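Side-chain contact in putative oxidoreductase (Staphylococcus aureus subsp. aureus, PDB 3IV4), which is a putative oxidoreductase with a thioredoxin fold, probably a bacilliredoxin-like protein acting in thiol-disulfide chemistry: residues A[83-88]-A[100-105]. Numbering follows the deposited sequence.
Sequences PQAFYF and GDINVS
Ile102 reaches out of the turn before the last helix and lays its side chain against Pro83, just ahead of strand 84-89, and Ala85 within it. The terminal methyl does most of the touching: Ile102 CD1 comes within 3.8 Å of Pro83 CB. It also rests on the backbone, with Ile102 CD1 3.6 Å from Pro83 O. Pro83 and Ile102 meet at a slant, the proline ring offering its apolar CB-CG side to the methyl. Further back along the isoleucine, Ile102 CG1 lies 3.9 Å from Ala85 CB, and CG2 approaches Ala85 CB as well. With CG1 anti to the carbonyl carbon (chi1 -58°) and CG2 anti to the backbone N, both branches of this beta-branched residue can lie on the one alanine methyl. Alanine suits the place because its short side chain lets the isoleucine settle close to the strand. The cis peptide bond before Pro83 is the hallmark of the cis-proline loop of thioredoxin folds. Gln84 starts out on the other face, its NE2 hydrogen-bonded to Lys79 O.

The turn carrying Ile102 is bridged by polar bonds. Asparagine suits the N-cap of helix 104-110 because its amide works both ways: Asn103 OD1 accepts from Ser106 N, while ND2 donates to Gly100 O (3.2 Å) with a bent N-H...O angle of 137°. The buried apolar contact lies on one face of the central sheet: Leu30 of strand 26-32 touches both Ala85 and Ile102, Trp95 of strand 92-98 adjoins Ala85, and helix 37-53 packs on Pro83 through Ile38, Ser39 and Ala42.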
loop_
_atom_site.group_PDB
_atom_site.type_symbol
_atom_site.label_atom_id
_atom_site.label_comp_id
_atom_site.label_asym_id
_atom_site.label_seq_id
_atom_site.Cartn_x
_atom_site.Cartn_y
_atom_site.Cartn_z
ATOM N N PRO A 83 6.433 -7.753 0.133
ATOM C CA PRO A 83 5.557 -6.595 0.042
ATOM C C PRO A 83 4.206 -6.996 -0.555
ATOM O O PRO A 83 4.127 -7.946 -1.323
ATOM C CB PRO A 83 6.308 -5.678 -0.921
ATOM C CG PRO A 83 7.028 -6.604 -1.826
ATOM C CD PRO A 83 7.439 -7.762 -0.948
ATOM N N GLN A 84 3.167 -6.230 -0.247
ATOM C CA GLN A 84 1.825 -6.542 -0.729
ATOM C C GLN A 84 1.072 -5.245 -0.870
ATOM O O GLN A 84 1.025 -4.453 0.066
ATOM C CB GLN A 84 1.133 -7.471 0.262
ATOM C CG GLN A 84 -0.205 -7.996 -0.209
ATOM C CD GLN A 84 -0.739 -9.051 0.769
ATOM O OE1 GLN A 84 -0.765 -8.827 1.987
ATOM N NE2 GLN A 84 -1.123 -10.217 0.242
ATOM N N ALA A 85 0.464 -5.018 -2.027
ATOM C CA ALA A 85 -0.210 -3.747 -2.253
ATOM C C ALA A 85 -1.685 -3.983 -2.491
ATOM O O ALA A 85 -2.065 -5.006 -3.072
ATOM C CB ALA A 85 0.417 -3.012 -3.446
ATOM N N PHE A 86 -2.497 -3.038 -2.025
ATOM C CA PHE A 86 -3.950 -3.125 -2.120
ATOM C C PHE A 86 -4.480 -1.813 -2.668
ATOM O O PHE A 86 -3.914 -0.755 -2.422
ATOM C CB PHE A 86 -4.555 -3.286 -0.721
ATOM C CG PHE A 86 -4.243 -4.580 -0.071
ATOM C CD1 PHE A 86 -5.086 -5.675 -0.259
ATOM C CD2 PHE A 86 -3.099 -4.735 0.730
ATOM C CE1 PHE A 86 -4.805 -6.902 0.339
ATOM C CE2 PHE A 86 -2.822 -5.949 1.327
ATOM C CZ PHE A 86 -3.672 -7.033 1.127
ATOM N N TYR A 87 -5.588 -1.910 -3.388
ATOM C CA TYR A 87 -6.301 -0.740 -3.888
ATOM C C TYR A 87 -7.719 -0.798 -3.373
ATOM O O TYR A 87 -8.435 -1.795 -3.601
ATOM C CB TYR A 87 -6.289 -0.729 -5.408
ATOM C CG TYR A 87 -6.914 0.484 -6.074
ATOM C CD1 TYR A 87 -6.677 1.782 -5.605
ATOM C CD2 TYR A 87 -7.713 0.324 -7.199
ATOM C CE1 TYR A 87 -7.247 2.900 -6.249
ATOM C CE2 TYR A 87 -8.275 1.423 -7.854
ATOM C CZ TYR A 87 -8.042 2.705 -7.372
ATOM O OH TYR A 87 -8.617 3.789 -8.040
ATOM N N PHE A 88 -8.097 0.259 -2.657
ATOM C CA PHE A 88 -9.456 0.415 -2.107
ATOM C C PHE A 88 -10.228 1.512 -2.814
ATOM O O PHE A 88 -9.728 2.623 -3.000
ATOM C CB PHE A 88 -9.413 0.735 -0.604
ATOM C CG PHE A 88 -8.812 -0.355 0.220
ATOM C CD1 PHE A 88 -9.613 -1.355 0.776
ATOM C CD2 PHE A 88 -7.428 -0.418 0.404
ATOM C CE1 PHE A 88 -9.042 -2.392 1.529
ATOM C CE2 PHE A 88 -6.851 -1.453 1.158
ATOM C CZ PHE A 88 -7.645 -2.433 1.721
ATOM N N GLY A 100 7.182 -9.034 -6.772
ATOM C CA GLY A 100 7.490 -8.337 -8.015
ATOM C C GLY A 100 6.330 -7.918 -8.895
ATOM O O GLY A 100 6.516 -7.150 -9.838
ATOM N N ASP A 101 5.130 -8.413 -8.591
ATOM C CA ASP A 101 3.933 -7.973 -9.311
ATOM C C ASP A 101 3.475 -6.577 -8.918
ATOM O O ASP A 101 2.541 -6.043 -9.525
ATOM C CB ASP A 101 2.766 -8.921 -9.072
ATOM C CG ASP A 101 2.762 -10.123 -9.993
ATOM O OD1 ASP A 101 3.472 -10.154 -11.034
ATOM O OD2 ASP A 101 1.996 -11.048 -9.665
ATOM N N ILE A 102 4.108 -5.985 -7.900
ATOM C CA ILE A 102 3.849 -4.585 -7.551
ATOM C C ILE A 102 4.802 -3.731 -8.376
ATOM O O ILE A 102 6.011 -3.660 -8.091
ATOM C CB ILE A 102 4.084 -4.292 -6.048
ATOM C CG1 ILE A 102 3.207 -5.185 -5.153
ATOM C CG2 ILE A 102 3.774 -2.792 -5.720
ATOM C CD1 ILE A 102 3.700 -5.273 -3.703
ATOM N N ASN A 103 4.273 -3.072 -9.394
ATOM C CA ASN A 103 5.101 -2.197 -10.221
ATOM C C ASN A 103 4.209 -1.109 -10.794
ATOM O O ASN A 103 2.975 -1.187 -10.684
ATOM C CB ASN A 103 5.845 -3.001 -11.309
ATOM C CG ASN A 103 4.926 -3.913 -12.088
ATOM O OD1 ASN A 103 3.944 -3.470 -12.677
ATOM N ND2 ASN A 103 5.222 -5.208 -12.067
ATOM N N VAL A 104 4.820 -0.096 -11.408
ATOM C CA VAL A 104 4.067 1.067 -11.857
ATOM C C VAL A 104 2.955 0.700 -12.837
ATOM O O VAL A 104 1.879 1.303 -12.815
ATOM C CB VAL A 104 4.976 2.128 -12.486
ATOM C CG1 VAL A 104 4.126 3.266 -13.007
ATOM C CG2 VAL A 104 6.005 2.622 -11.463
ATOM N N SER A 105 3.197 -0.296 -13.681
ATOM C CA SER A 105 2.167 -0.732 -14.626
ATOM C C SER A 105 1.013 -1.503 -13.976
ATOM O O SER A 105 -0.143 -1.314 -14.359
ATOM C CB SER A 105 2.766 -1.506 -15.802
ATOM O OG SER A 105 3.643 -2.538 -15.381
#